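PDB 4QDG: putative adhesin from Bacteroides thetaiotaomicron, which probably serves in cell adhesion as an outer-membrane lipoprotein of the FimB/Mfa2 family of fimbria-associated anchor proteins. Local coordinates for residues E163-D167 and K168-F172; I296-D300 and W301-I305. One frame throughout, in Å; residues are numbered along the deposited sequence.

Contacts 1 and 2 illustrate two ways in which a chain changes direction at a strand end: a side-chain-assisted turn at 163-172 leads into strand 170-176, and a two-residue hairpin turn at 296-305 reverses the chain. Their centres are 20 Å apart and their nearest atoms about 12 Å, so they do not touch, yet strand 140-159 relates them. Its Leu-157 meets Val-165, Phe-170 and Phe-172 of contact 1, while the strand pairs in parallel with 278-285, which in turn pairs with strand 295-298 of contact 2. The metal sites distinguish the two. Contact 1 lies away from both, whereas the Asn-299 side chain of contact 2 is about 9 Å from a bound magnesium ion and about 4 Å from the side chain of its ligand Glu-276.

Contact 1: E163-D167 and K168-F172; sequences EPVDD and KKFEF
The carboxylate of Asp-166 takes both the backbone amide and the side-chain ammonium of Lys-168. With CG opposite the backbone N (chi1 178°), the aspartate carries its carboxylate forward, where OD1 accepts the amide N of Lys-168 at 3.1 Å from one face of the carboxylate and NZ of the same lysine at 2.9 Å from the other. The ammonium arrives on the syn side, closer to the plane than the amide, and has a weak second bond to OD2. Bends at chi3 (-95°) and chi4 fold the lysine back to make this salt bridge. This is the looser, solvent-facing side: Lys-168 and Lys-169 are exposed, and the extended Lys-169 merely crosses the carboxylate, its CG 3.8 Å from Asp-166 OD2.

Packing tightens on the inner side. The Phe-170 ring presents an edge to the backbone, with CD2 3.4 Å from Asp-166 O, and its CE2 meets Val-165 CG1 at 3.7 Å. Leu-157 and Val-238, from strands 140-159 and 235-240, also touch the Phe-170 side chain. Lys-169 N bonds to Asp-166 O at 3.2 Å and Phe-170 N to Asp-167 O at 3.1 Å. The bond from Lys-168 N to Asp-166 OD1 makes an Asx turn, which overlaps the 3-10 turn made by these two i to i+3 bonds and leads into strand 170-176 of an antiparallel sheet.

Contact 2: I296-D300 and W301-I305; sequences IKIND and WTVRI
Trp-301 touches Ile-298 through CB, 3.4 Å from Ile-298 O, while its flat indole leads off from the neighbouring strand. A chi1 of 174°, setting the ring trans to the amide N, sends it to helix 252-263: Leu-259 and Leu-263 touch the side chain, and the N-H at the indole edge bonds to Asp-262. The other flat group, the amide of Asn-299, faces away from the partner strand and uses OD1 to accept the amide N of Ser-280. The Asn-299 side chain also touches Leu-259 and Glu-276, a ligand of the second magnesium ion.

The two strands form a two-residue beta hairpin closed by a type I' turn. Asn-299 and Asp-300 occupy its central positions, both with the positive phi angles of a left-handed backbone. Trp-301 N bonds to Ile-298 O at 2.8 Å, and Ile-298 N bonds back to Trp-301 O. The next hydrogen-bonded pair, Ile-296 and Val-303, repeats the exchange, with Val-303 N 2.8 Å from Ile-296 O. Between them lies the non-hydrogen-bonded pair Lys-297 and Thr-302; on the face these two share, the lysine chain runs at a slant past the threonine, CG 3.6 Å from OG1.

On the face of Ile-296, Ile-298, Trp-301 and Val-303, Ile-298 CD1 is 4.4 Å from Val-303 CG2. Beyond the strand end, Ile-305 CD1 comes across at about a right angle to within 4.0 Å of Ile-296 CG2, and Trp-291 touches both isoleucines.

Contact 1: E163-D167 and K168-F172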
ATOM      1  N   GLU A 163      18.456   1.733 -28.002  1.00 35.31           N
ATOM      2  CA  GLU A 163      18.297   0.365 -28.520  1.00 36.34           C
ATOM      3  C   GLU A 163      17.349  -0.433 -27.592  1.00 40.13           C
ATOM      4  O   GLU A 163      17.189  -0.061 -26.418  1.00 38.01           O
ATOM      5  CB  GLU A 163      19.656  -0.349 -28.702  1.00 38.17           C
ATOM      6  CG  GLU A 163      20.467   0.165 -29.892  1.00 44.09           C
ATOM      7  CD  GLU A 163      19.723   0.294 -31.212  1.00 67.78           C
ATOM      8  OE1 GLU A 163      19.152  -0.717 -31.691  1.00 53.92           O
ATOM      9  OE2 GLU A 163      19.702   1.420 -31.763  1.00 70.17           O
ATOM     10  N   PRO A 164      16.656  -1.488 -28.093  1.00 36.68           N
ATOM     11  CA  PRO A 164      15.660  -2.166 -27.236  1.00 35.13           C
ATOM     12  C   PRO A 164      16.227  -2.897 -26.005  1.00 36.78           C
ATOM     13  O   PRO A 164      17.431  -3.129 -25.890  1.00 36.12           O
ATOM     14  CB  PRO A 164      14.959  -3.131 -28.196  1.00 37.63           C
ATOM     15  CG  PRO A 164      15.895  -3.296 -29.338  1.00 42.97           C
ATOM     16  CD  PRO A 164      16.653  -2.031 -29.471  1.00 38.40           C
ATOM     17  N   VAL A 165      15.340  -3.150 -25.025  1.00 33.06           N
ATOM     18  CA  VAL A 165      15.609  -3.928 -23.814  1.00 30.62           C
ATOM     19  C   VAL A 165      14.560  -5.040 -23.794  1.00 33.28           C
ATOM     20  O   VAL A 165      13.365  -4.754 -23.855  1.00 32.98           O
ATOM     21  CB  VAL A 165      15.673  -3.145 -22.481  1.00 31.19           C
ATOM     22  CG1 VAL A 165      16.011  -4.089 -21.326  1.00 29.92           C
ATOM     23  CG2 VAL A 165      16.697  -2.028 -22.545  1.00 30.90           C
ATOM     24  N   ASP A 166      15.015  -6.306 -23.805  1.00 29.83           N
ATOM     25  CA  ASP A 166      14.113  -7.457 -23.769  1.00 28.95           C
ATOM     26  C   ASP A 166      13.857  -7.812 -22.324  1.00 32.70           C
ATOM     27  O   ASP A 166      14.784  -8.217 -21.623  1.00 31.95           O
ATOM     28  CB  ASP A 166      14.719  -8.633 -24.551  1.00 30.34           C
ATOM     29  CG  ASP A 166      13.904  -9.916 -24.549  1.00 37.97           C
ATOM     30  OD1 ASP A 166      12.729  -9.878 -24.119  1.00 40.74           O
ATOM     31  OD2 ASP A 166      14.425 -10.948 -25.025  1.00 43.91           O
ATOM     32  N   ASP A 167      12.605  -7.652 -21.875  1.00 31.30           N
ATOM     33  CA  ASP A 167      12.194  -7.933 -20.497  1.00 31.94           C
ATOM     34  C   ASP A 167      12.443  -9.384 -20.091  1.00 35.46           C
ATOM     35  O   ASP A 167      12.686  -9.651 -18.918  1.00 34.76           O
ATOM     36  CB  ASP A 167      10.706  -7.616 -20.308  1.00 34.00           C
ATOM     37  CG  ASP A 167       9.795  -8.547 -21.082  1.00 40.21           C
ATOM     38  OD1 ASP A 167       9.780  -8.456 -22.317  1.00 41.05           O
ATOM     39  OD2 ASP A 167       9.153  -9.413 -20.449  1.00 49.14           O
ATOM     40  N   LYS A 168      12.361 -10.309 -21.065  1.00 31.83           N
ATOM     41  CA  LYS A 168      12.503 -11.749 -20.871  1.00 31.18           C
ATOM     42  C   LYS A 168      13.925 -12.128 -20.463  1.00 34.16           C
ATOM     43  O   LYS A 168      14.147 -13.240 -19.984  1.00 32.70           O
ATOM     44  CB  LYS A 168      12.091 -12.513 -22.139  1.00 33.91           C
ATOM     45  CG  LYS A 168      10.609 -12.364 -22.503  1.00 40.50           C
ATOM     46  CD  LYS A 168      10.276 -13.098 -23.819  1.00 38.39           C
ATOM     47  CE  LYS A 168      10.318 -12.188 -25.015  1.00 47.22           C
ATOM     48  NZ  LYS A 168      11.676 -12.086 -25.599  1.00 33.36           N
ATOM     49  N   LYS A 169      14.884 -11.207 -20.630  1.00 31.66           N
ATOM     50  CA  LYS A 169      16.265 -11.449 -20.245  1.00 32.16           C
ATOM     51  C   LYS A 169      16.484 -11.210 -18.739  1.00 33.45           C
ATOM     52  O   LYS A 169      17.571 -11.485 -18.242  1.00 31.60           O
ATOM     53  CB  LYS A 169      17.193 -10.528 -21.071  1.00 35.98           C
ATOM     54  CG  LYS A 169      17.354 -10.953 -22.528  1.00 32.60           C
ATOM     55  CD  LYS A 169      18.362 -10.063 -23.207  1.00 36.42           C
ATOM     56  CE  LYS A 169      18.950 -10.721 -24.422  1.00 50.97           C
ATOM     57  NZ  LYS A 169      19.767  -9.755 -25.201  1.00 67.88           N
ATOM     58  N   PHE A 170      15.454 -10.692 -18.020  1.00 30.79           N
ATOM     59  CA  PHE A 170      15.566 -10.263 -16.628  1.00 29.62           C
ATOM     60  C   PHE A 170      14.506 -10.757 -15.686  1.00 34.44           C
ATOM     61  O   PHE A 170      13.350 -10.934 -16.053  1.00 36.47           O
ATOM     62  CB  PHE A 170      15.540  -8.728 -16.552  1.00 28.99           C
ATOM     63  CG  PHE A 170      16.618  -8.064 -17.367  1.00 29.25           C
ATOM     64  CD1 PHE A 170      17.901  -7.907 -16.853  1.00 30.87           C
ATOM     65  CD2 PHE A 170      16.348  -7.578 -18.644  1.00 29.21           C
ATOM     66  CE1 PHE A 170      18.883  -7.248 -17.585  1.00 30.96           C
ATOM     67  CE2 PHE A 170      17.346  -6.955 -19.390  1.00 31.02           C
ATOM     68  CZ  PHE A 170      18.604  -6.788 -18.855  1.00 29.01           C
ATOM     69  N   GLU A 171      14.928 -10.918 -14.441  1.00 30.55           N
ATOM     70  CA  GLU A 171      14.135 -11.290 -13.285  1.00 29.78           C
ATOM     71  C   GLU A 171      14.122 -10.078 -12.373  1.00 33.50           C
ATOM     72  O   GLU A 171      15.171  -9.451 -12.151  1.00 33.93           O
ATOM     73  CB  GLU A 171      14.728 -12.513 -12.582  1.00 31.67           C
ATOM     74  CG  GLU A 171      14.355 -13.825 -13.236  1.00 44.93           C
ATOM     75  CD  GLU A 171      14.924 -15.085 -12.604  1.00 75.08           C
ATOM     76  OE1 GLU A 171      15.797 -14.987 -11.706  1.00 59.45           O
ATOM     77  OE2 GLU A 171      14.505 -16.186 -13.032  1.00 74.77           O
ATOM     78  N   PHE A 172      12.930  -9.729 -11.878  1.00 28.60           N
ATOM     79  CA  PHE A 172      12.712  -8.574 -11.006  1.00 27.60           C
ATOM     80  C   PHE A 172      12.177  -9.049  -9.679  1.00 34.59           C
ATOM     81  O   PHE A 172      11.296  -9.904  -9.652  1.00 33.99           O
ATOM     82  CB  PHE A 172      11.727  -7.586 -11.631  1.00 27.67           C
ATOM     83  CG  PHE A 172      12.117  -7.059 -12.995  1.00 28.65           C
ATOM     84  CD1 PHE A 172      11.910  -7.823 -14.141  1.00 28.70           C
ATOM     85  CD2 PHE A 172      12.564  -5.744 -13.150  1.00 28.12           C
ATOM     86  CE1 PHE A 172      12.195  -7.300 -15.402  1.00 30.24           C
ATOM     87  CE2 PHE A 172      12.870  -5.238 -14.412  1.00 30.16           C
ATOM     88  CZ  PHE A 172      12.687  -6.014 -15.528  1.00 28.91           C
TER

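Contact 2: I296-D300 and W301-I305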
ATOM      1  N   ILE A 296      18.579   8.280 -12.439  1.00 30.12           N
ATOM      2  CA  ILE A 296      17.387   7.452 -12.635  1.00 29.78           C
ATOM      3  C   ILE A 296      16.159   8.382 -12.659  1.00 33.83           C
ATOM      4  O   ILE A 296      16.269   9.586 -12.392  1.00 34.68           O
ATOM      5  CB  ILE A 296      17.233   6.299 -11.584  1.00 32.24           C
ATOM      6  CG1 ILE A 296      17.126   6.832 -10.137  1.00 33.60           C
ATOM      7  CG2 ILE A 296      18.334   5.216 -11.745  1.00 31.36           C
ATOM      8  CD1 ILE A 296      16.489   5.849  -9.129  1.00 40.96           C
ATOM      9  N   LYS A 297      15.011   7.840 -13.001  1.00 29.20           N
ATOM     10  CA  LYS A 297      13.767   8.569 -12.947  1.00 27.94           C
ATOM     11  C   LYS A 297      12.900   7.944 -11.902  1.00 29.65           C
ATOM     12  O   LYS A 297      12.752   6.728 -11.898  1.00 28.30           O
ATOM     13  CB  LYS A 297      13.055   8.608 -14.302  1.00 30.56           C
ATOM     14  CG  LYS A 297      13.319   9.886 -15.061  1.00 38.54           C
ATOM     15  CD  LYS A 297      12.635   9.876 -16.398  1.00 41.07           C
ATOM     16  CE  LYS A 297      12.125  11.237 -16.759  1.00 40.03           C
ATOM     17  NZ  LYS A 297      12.092  11.432 -18.228  1.00 49.04           N
ATOM     18  N   ILE A 298      12.379   8.764 -10.966  1.00 25.86           N
ATOM     19  CA  ILE A 298      11.420   8.293  -9.967  1.00 24.16           C
ATOM     20  C   ILE A 298      10.173   9.117 -10.177  1.00 27.72           C
ATOM     21  O   ILE A 298      10.261  10.338 -10.157  1.00 28.39           O
ATOM     22  CB  ILE A 298      11.916   8.310  -8.508  1.00 25.72           C
ATOM     23  CG1 ILE A 298      13.288   7.632  -8.390  1.00 27.04           C
ATOM     24  CG2 ILE A 298      10.864   7.655  -7.600  1.00 22.28           C
ATOM     25  CD1 ILE A 298      13.879   7.612  -7.012  1.00 34.75           C
ATOM     26  N   ASN A 299       9.024   8.458 -10.424  1.00 24.07           N
ATOM     27  CA  ASN A 299       7.728   9.105 -10.658  1.00 24.38           C
ATOM     28  C   ASN A 299       7.846  10.257 -11.666  1.00 30.66           C
ATOM     29  O   ASN A 299       7.307  11.340 -11.458  1.00 30.76           O
ATOM     30  CB  ASN A 299       7.083   9.560  -9.329  1.00 23.59           C
ATOM     31  CG  ASN A 299       6.775   8.394  -8.414  1.00 35.95           C
ATOM     32  OD1 ASN A 299       6.918   7.244  -8.787  1.00 33.40           O
ATOM     33  ND2 ASN A 299       6.391   8.649  -7.195  1.00 31.78           N
ATOM     34  N   ASP A 300       8.551   9.988 -12.778  1.00 32.59           N
ATOM     35  CA  ASP A 300       8.799  10.886 -13.921  1.00 35.26           C
ATOM     36  C   ASP A 300       9.737  12.054 -13.547  1.00 38.38           C
ATOM     37  O   ASP A 300       9.881  12.985 -14.321  1.00 40.34           O
ATOM     38  CB  ASP A 300       7.467  11.399 -14.521  1.00 39.68           C
ATOM     39  CG  ASP A 300       7.547  11.823 -15.989  1.00 67.09           C
ATOM     40  OD1 ASP A 300       8.159  11.071 -16.802  1.00 70.55           O
ATOM     41  OD2 ASP A 300       6.970  12.886 -16.335  1.00 76.81           O
ATOM     42  N   TRP A 301      10.413  11.988 -12.404  1.00 34.03           N
ATOM     43  CA  TRP A 301      11.324  13.061 -12.019  1.00 35.73           C
ATOM     44  C   TRP A 301      12.773  12.516 -12.019  1.00 34.94           C
ATOM     45  O   TRP A 301      13.027  11.469 -11.440  1.00 32.35           O
ATOM     46  CB  TRP A 301      10.899  13.655 -10.665  1.00 36.01           C
ATOM     47  CG  TRP A 301      11.851  14.664 -10.120  1.00 39.88           C
ATOM     48  CD1 TRP A 301      12.849  14.452  -9.208  1.00 43.34           C
ATOM     49  CD2 TRP A 301      11.955  16.032 -10.522  1.00 41.73           C
ATOM     50  NE1 TRP A 301      13.562  15.613  -9.012  1.00 45.01           N
ATOM     51  CE2 TRP A 301      13.033  16.601  -9.803  1.00 47.33           C
ATOM     52  CE3 TRP A 301      11.207  16.850 -11.389  1.00 44.18           C
ATOM     53  CZ2 TRP A 301      13.398  17.949  -9.944  1.00 48.65           C
ATOM     54  CZ3 TRP A 301      11.574  18.182 -11.540  1.00 47.73           C
ATOM     55  CH2 TRP A 301      12.645  18.726 -10.810  1.00 49.01           C
ATOM     56  N   THR A 302      13.699  13.202 -12.711  1.00 33.49           N
ATOM     57  CA  THR A 302      15.098  12.770 -12.811  1.00 33.26           C
ATOM     58  C   THR A 302      15.838  13.039 -11.490  1.00 38.05           C
ATOM     59  O   THR A 302      15.877  14.167 -10.999  1.00 37.99           O
ATOM     60  CB  THR A 302      15.799  13.417 -14.011  1.00 38.12           C
ATOM     61  OG1 THR A 302      15.074  13.056 -15.184  1.00 37.76           O
ATOM     62  CG2 THR A 302      17.231  12.929 -14.175  1.00 38.19           C
ATOM     63  N   VAL A 303      16.408  11.974 -10.917  1.00 35.13           N
ATOM     64  CA  VAL A 303      17.133  12.016  -9.649  1.00 34.44           C
ATOM     65  C   VAL A 303      18.596  11.569  -9.849  1.00 37.74           C
ATOM     66  O   VAL A 303      18.846  10.523 -10.455  1.00 35.55           O
ATOM     67  CB  VAL A 303      16.412  11.123  -8.600  1.00 38.22           C
ATOM     68  CG1 VAL A 303      17.253  10.943  -7.345  1.00 39.16           C
ATOM     69  CG2 VAL A 303      15.041  11.675  -8.245  1.00 37.62           C
ATOM     70  N   ARG A 304      19.548  12.357  -9.316  1.00 35.92           N
ATOM     71  CA  ARG A 304      20.962  12.023  -9.289  1.00 37.32           C
ATOM     72  C   ARG A 304      21.204  11.069  -8.118  1.00 44.91           C
ATOM     73  O   ARG A 304      20.781  11.370  -7.008  1.00 44.48           O
ATOM     74  CB  ARG A 304      21.808  13.293  -9.157  1.00 38.95           C
ATOM     75  CG  ARG A 304      23.298  13.000  -9.157  1.00 39.89           C
ATOM     76  CD  ARG A 304      24.083  14.260  -9.292  1.00 48.76           C
ATOM     77  NE  ARG A 304      25.470  14.070  -8.890  1.00 54.99           N
ATOM     78  CZ  ARG A 304      26.005  14.629  -7.810  1.00 66.48           C
ATOM     79  NH1 ARG A 304      25.272  15.423  -7.029  1.00 56.77           N
ATOM     80  NH2 ARG A 304      27.285  14.436  -7.521  1.00 41.79           N
ATOM     81  N   ILE A 305      21.839   9.913  -8.357  1.00 46.87           N
ATOM     82  CA  ILE A 305      22.077   8.929  -7.291  1.00 49.18           C
ATOM     83  C   ILE A 305      23.138   9.435  -6.269  1.00 59.12           C
ATOM     84  O   ILE A 305      22.779   9.624  -5.092  1.00 60.00           O
ATOM     85  CB  ILE A 305      22.437   7.526  -7.831  1.00 52.19           C
ATOM     86  CG1 ILE A 305      21.242   6.909  -8.575  1.00 51.37           C
ATOM     87  CG2 ILE A 305      22.891   6.588  -6.686  1.00 54.50           C
ATOM     88  CD1 ILE A 305      21.662   6.263  -9.816  1.00 57.56           C
TER